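Local coordinates for thiamine-binding periplasmic protein (Escherichia coli, PDB 2QRY) that captures thiamine, thiamine phosphate and thiamine diphosphate in the periplasm and serves as the solute-binding component of the ThiBPQ ABC importer, at residues A[142-147]-A[172-177]. Sequence-based numbering, arbitrary orientation.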
loop_
_atom_site.group_PDB
_atom_site.type_symbol
_atom_site.label_atom_id
_atom_site.label_comp_id
_atom_site.label_asym_id
_atom_site.label_seq_id
_atom_site.Cartn_x
_atom_site.Cartn_y
_atom_site.Cartn_z
ATOM N N GLN A 142 -15.084 -10.490 -13.324
ATOM C CA GLN A 142 -15.874 -10.241 -12.124
ATOM C C GLN A 142 -15.387 -11.051 -10.922
ATOM O O GLN A 142 -16.046 -11.126 -9.884
ATOM C CB GLN A 142 -17.350 -10.521 -12.415
ATOM C CG GLN A 142 -17.917 -9.598 -13.492
ATOM C CD GLN A 142 -19.334 -9.954 -13.899
ATOM O OE1 GLN A 142 -19.598 -11.068 -14.347
ATOM N NE2 GLN A 142 -20.252 -9.003 -13.752
ATOM N N SER A 143 -14.213 -11.648 -11.073
ATOM C CA SER A 143 -13.604 -12.422 -10.004
ATOM C C SER A 143 -12.140 -12.637 -10.372
ATOM O O SER A 143 -11.783 -12.627 -11.554
ATOM C CB SER A 143 -14.320 -13.763 -9.837
ATOM O OG SER A 143 -14.161 -14.583 -10.978
ATOM N N LEU A 144 -11.290 -12.816 -9.366
ATOM C CA LEU A 144 -9.871 -13.029 -9.614
ATOM C C LEU A 144 -9.736 -14.310 -10.420
ATOM O O LEU A 144 -8.870 -14.428 -11.293
ATOM C CB LEU A 144 -9.110 -13.173 -8.293
ATOM C CG LEU A 144 -7.648 -12.698 -8.248
ATOM C CD1 LEU A 144 -6.974 -13.260 -6.994
ATOM C CD2 LEU A 144 -6.906 -13.151 -9.479
ATOM N N LYS A 145 -10.614 -15.264 -10.126
ATOM C CA LYS A 145 -10.607 -16.556 -10.805
ATOM C C LYS A 145 -10.824 -16.410 -12.307
ATOM O O LYS A 145 -10.131 -17.044 -13.104
ATOM C CB LYS A 145 -11.676 -17.466 -10.199
ATOM C CG LYS A 145 -11.848 -18.808 -10.899
ATOM C CD LYS A 145 -12.674 -19.755 -10.030
ATOM C CE LYS A 145 -12.888 -21.109 -10.688
ATOM N NZ LYS A 145 -13.897 -21.033 -11.778
ATOM N N GLU A 146 -11.784 -15.575 -12.694
ATOM C CA GLU A 146 -12.059 -15.366 -14.106
ATOM C C GLU A 146 -10.873 -14.682 -14.788
ATOM O O GLU A 146 -10.443 -15.101 -15.861
ATOM C CB GLU A 146 -13.318 -14.526 -14.287
ATOM C CG GLU A 146 -13.540 -14.090 -15.722
ATOM C CD GLU A 146 -14.876 -13.417 -15.937
ATOM O OE1 GLU A 146 -15.323 -12.659 -15.047
ATOM O OE2 GLU A 146 -15.470 -13.634 -17.010
ATOM N N LEU A 147 -10.347 -13.635 -14.158
ATOM C CA LEU A 147 -9.203 -12.914 -14.701
ATOM C C LEU A 147 -8.058 -13.872 -15.022
ATOM O O LEU A 147 -7.389 -13.729 -16.045
ATOM C CB LEU A 147 -8.728 -11.852 -13.702
ATOM C CG LEU A 147 -7.433 -11.087 -13.996
ATOM C CD1 LEU A 147 -7.303 -9.900 -13.051
ATOM C CD2 LEU A 147 -6.240 -12.003 -13.813
ATOM N N LEU A 172 -0.635 -12.447 -1.960
ATOM C CA LEU A 172 -1.431 -13.028 -0.882
ATOM C C LEU A 172 -2.889 -13.210 -1.287
ATOM O O LEU A 172 -3.548 -14.168 -0.872
ATOM C CB LEU A 172 -1.317 -12.161 0.372
ATOM C CG LEU A 172 0.143 -11.921 0.787
ATOM C CD1 LEU A 172 0.212 -10.866 1.875
ATOM C CD2 LEU A 172 0.779 -13.231 1.244
ATOM N N TRP A 173 -3.377 -12.297 -2.116
ATOM C CA TRP A 173 -4.747 -12.352 -2.597
ATOM C C TRP A 173 -4.934 -13.634 -3.396
ATOM O O TRP A 173 -5.912 -14.358 -3.210
ATOM C CB TRP A 173 -5.028 -11.136 -3.466
ATOM C CG TRP A 173 -6.455 -10.977 -3.864
ATOM C CD1 TRP A 173 -7.546 -11.576 -3.296
ATOM C CD2 TRP A 173 -6.964 -10.067 -4.849
ATOM N NE1 TRP A 173 -8.705 -11.087 -3.865
ATOM C CE2 TRP A 173 -8.374 -10.160 -4.819
ATOM C CE3 TRP A 173 -6.364 -9.179 -5.753
ATOM C CZ2 TRP A 173 -9.192 -9.395 -5.659
ATOM C CZ3 TRP A 173 -7.178 -8.420 -6.590
ATOM C CH2 TRP A 173 -8.577 -8.535 -6.534
HETATM N N MSE A 174 -3.991 -13.909 -4.288
HETATM C CA MSE A 174 -4.031 -15.121 -5.093
HETATM C C MSE A 174 -3.946 -16.357 -4.185
HETATM O O MSE A 174 -4.608 -17.369 -4.427
HETATM C CB MSE A 174 -2.859 -15.134 -6.073
HETATM C CG MSE A 174 -2.986 -14.170 -7.244
HETATM SE SE MSE A 174 -4.112 -14.885 -8.649
HETATM C CE MSE A 174 -2.811 -16.026 -9.532
ATOM N N GLN A 175 -3.121 -16.271 -3.146
ATOM C CA GLN A 175 -2.944 -17.381 -2.214
ATOM C C GLN A 175 -4.264 -17.702 -1.497
ATOM O O GLN A 175 -4.610 -18.868 -1.291
ATOM C CB GLN A 175 -1.860 -17.037 -1.187
ATOM C CG GLN A 175 -1.485 -18.195 -0.299
ATOM C CD GLN A 175 -0.801 -19.312 -1.061
ATOM O OE1 GLN A 175 -0.886 -20.470 -0.674
ATOM N NE2 GLN A 175 -0.104 -18.966 -2.139
ATOM N N LYS A 176 -4.993 -16.659 -1.115
ATOM C CA LYS A 176 -6.275 -16.831 -0.452
ATOM C C LYS A 176 -7.238 -17.545 -1.400
ATOM O O LYS A 176 -7.951 -18.467 -1.006
ATOM C CB LYS A 176 -6.874 -15.468 -0.089
ATOM C CG LYS A 176 -6.302 -14.808 1.150
ATOM C CD LYS A 176 -6.740 -15.529 2.410
ATOM C CE LYS A 176 -6.297 -14.772 3.646
ATOM N NZ LYS A 176 -6.718 -15.438 4.903
ATOM N N VAL A 177 -7.236 -17.112 -2.656
ATOM C CA VAL A 177 -8.130 -17.652 -3.663
ATOM C C VAL A 177 -7.792 -19.044 -4.217
ATOM O O VAL A 177 -8.699 -19.839 -4.477
ATOM C CB VAL A 177 -8.269 -16.632 -4.827
ATOM C CG1 VAL A 177 -9.121 -17.205 -5.953
ATOM C CG2 VAL A 177 -8.881 -15.343 -4.299
#
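Leu144 reaches from the first turn of its helix into a notch formed by Trp173, Met174 and Val177, and its two methyl groups share the work unequally. CD1 sits over one face of the indole, above the five-membered ring: it is 3.8 Å from that ring's centroid and only 9° off the normal, a clear CH-pi contact. The same methyl, and not CD2, meets Val177 CG2 at 3.9 Å, one helical turn further along. Both methyls touch the SE atom of Met174, a selenomethionine in this crystal, CD2 more closely (3.4 Å) than CD1 (3.7 Å). The Leu144 and Met174 side chains cross at about a right angle, and the bend at chi2 (-81°), on a CG that stands anti to the carbonyl carbon, brings the selenium to the leucine methyls, whereas Leu144 and Trp173 run past one another in opposite directions. In Trp173, CG anti to the backbone N (chi1 -172°) sends the indole out beside the leucine, and chi2 turns its face to CD1. NE1 donates to the Gly242 carbonyl oxygen, a bond that would limit turning of the ring. Without the indole, as with an alanine here, Leu144 CD1 is likely to lose the face it rests on and the Gly242 oxygen its indole donor. On the other side of the contact, Ser143 is the N-cap of the leucine's helix, its OG accepting from Glu146 N at 3.1 Å, while Glu241 takes the backbone N-H groups of Leu144 and Lys145. Met174 also packs on Ala185 and Trp186 of helix 182-190. The Trp173 side chain lies about 14 Å from the bound thiamin phosphate; the contact is buried apolar helix-to-helix packing, joining the N-terminal turn of helix 144-149 to helix 165-178 within the alpha/beta fold of a bacterial periplasmic solute-binding protein.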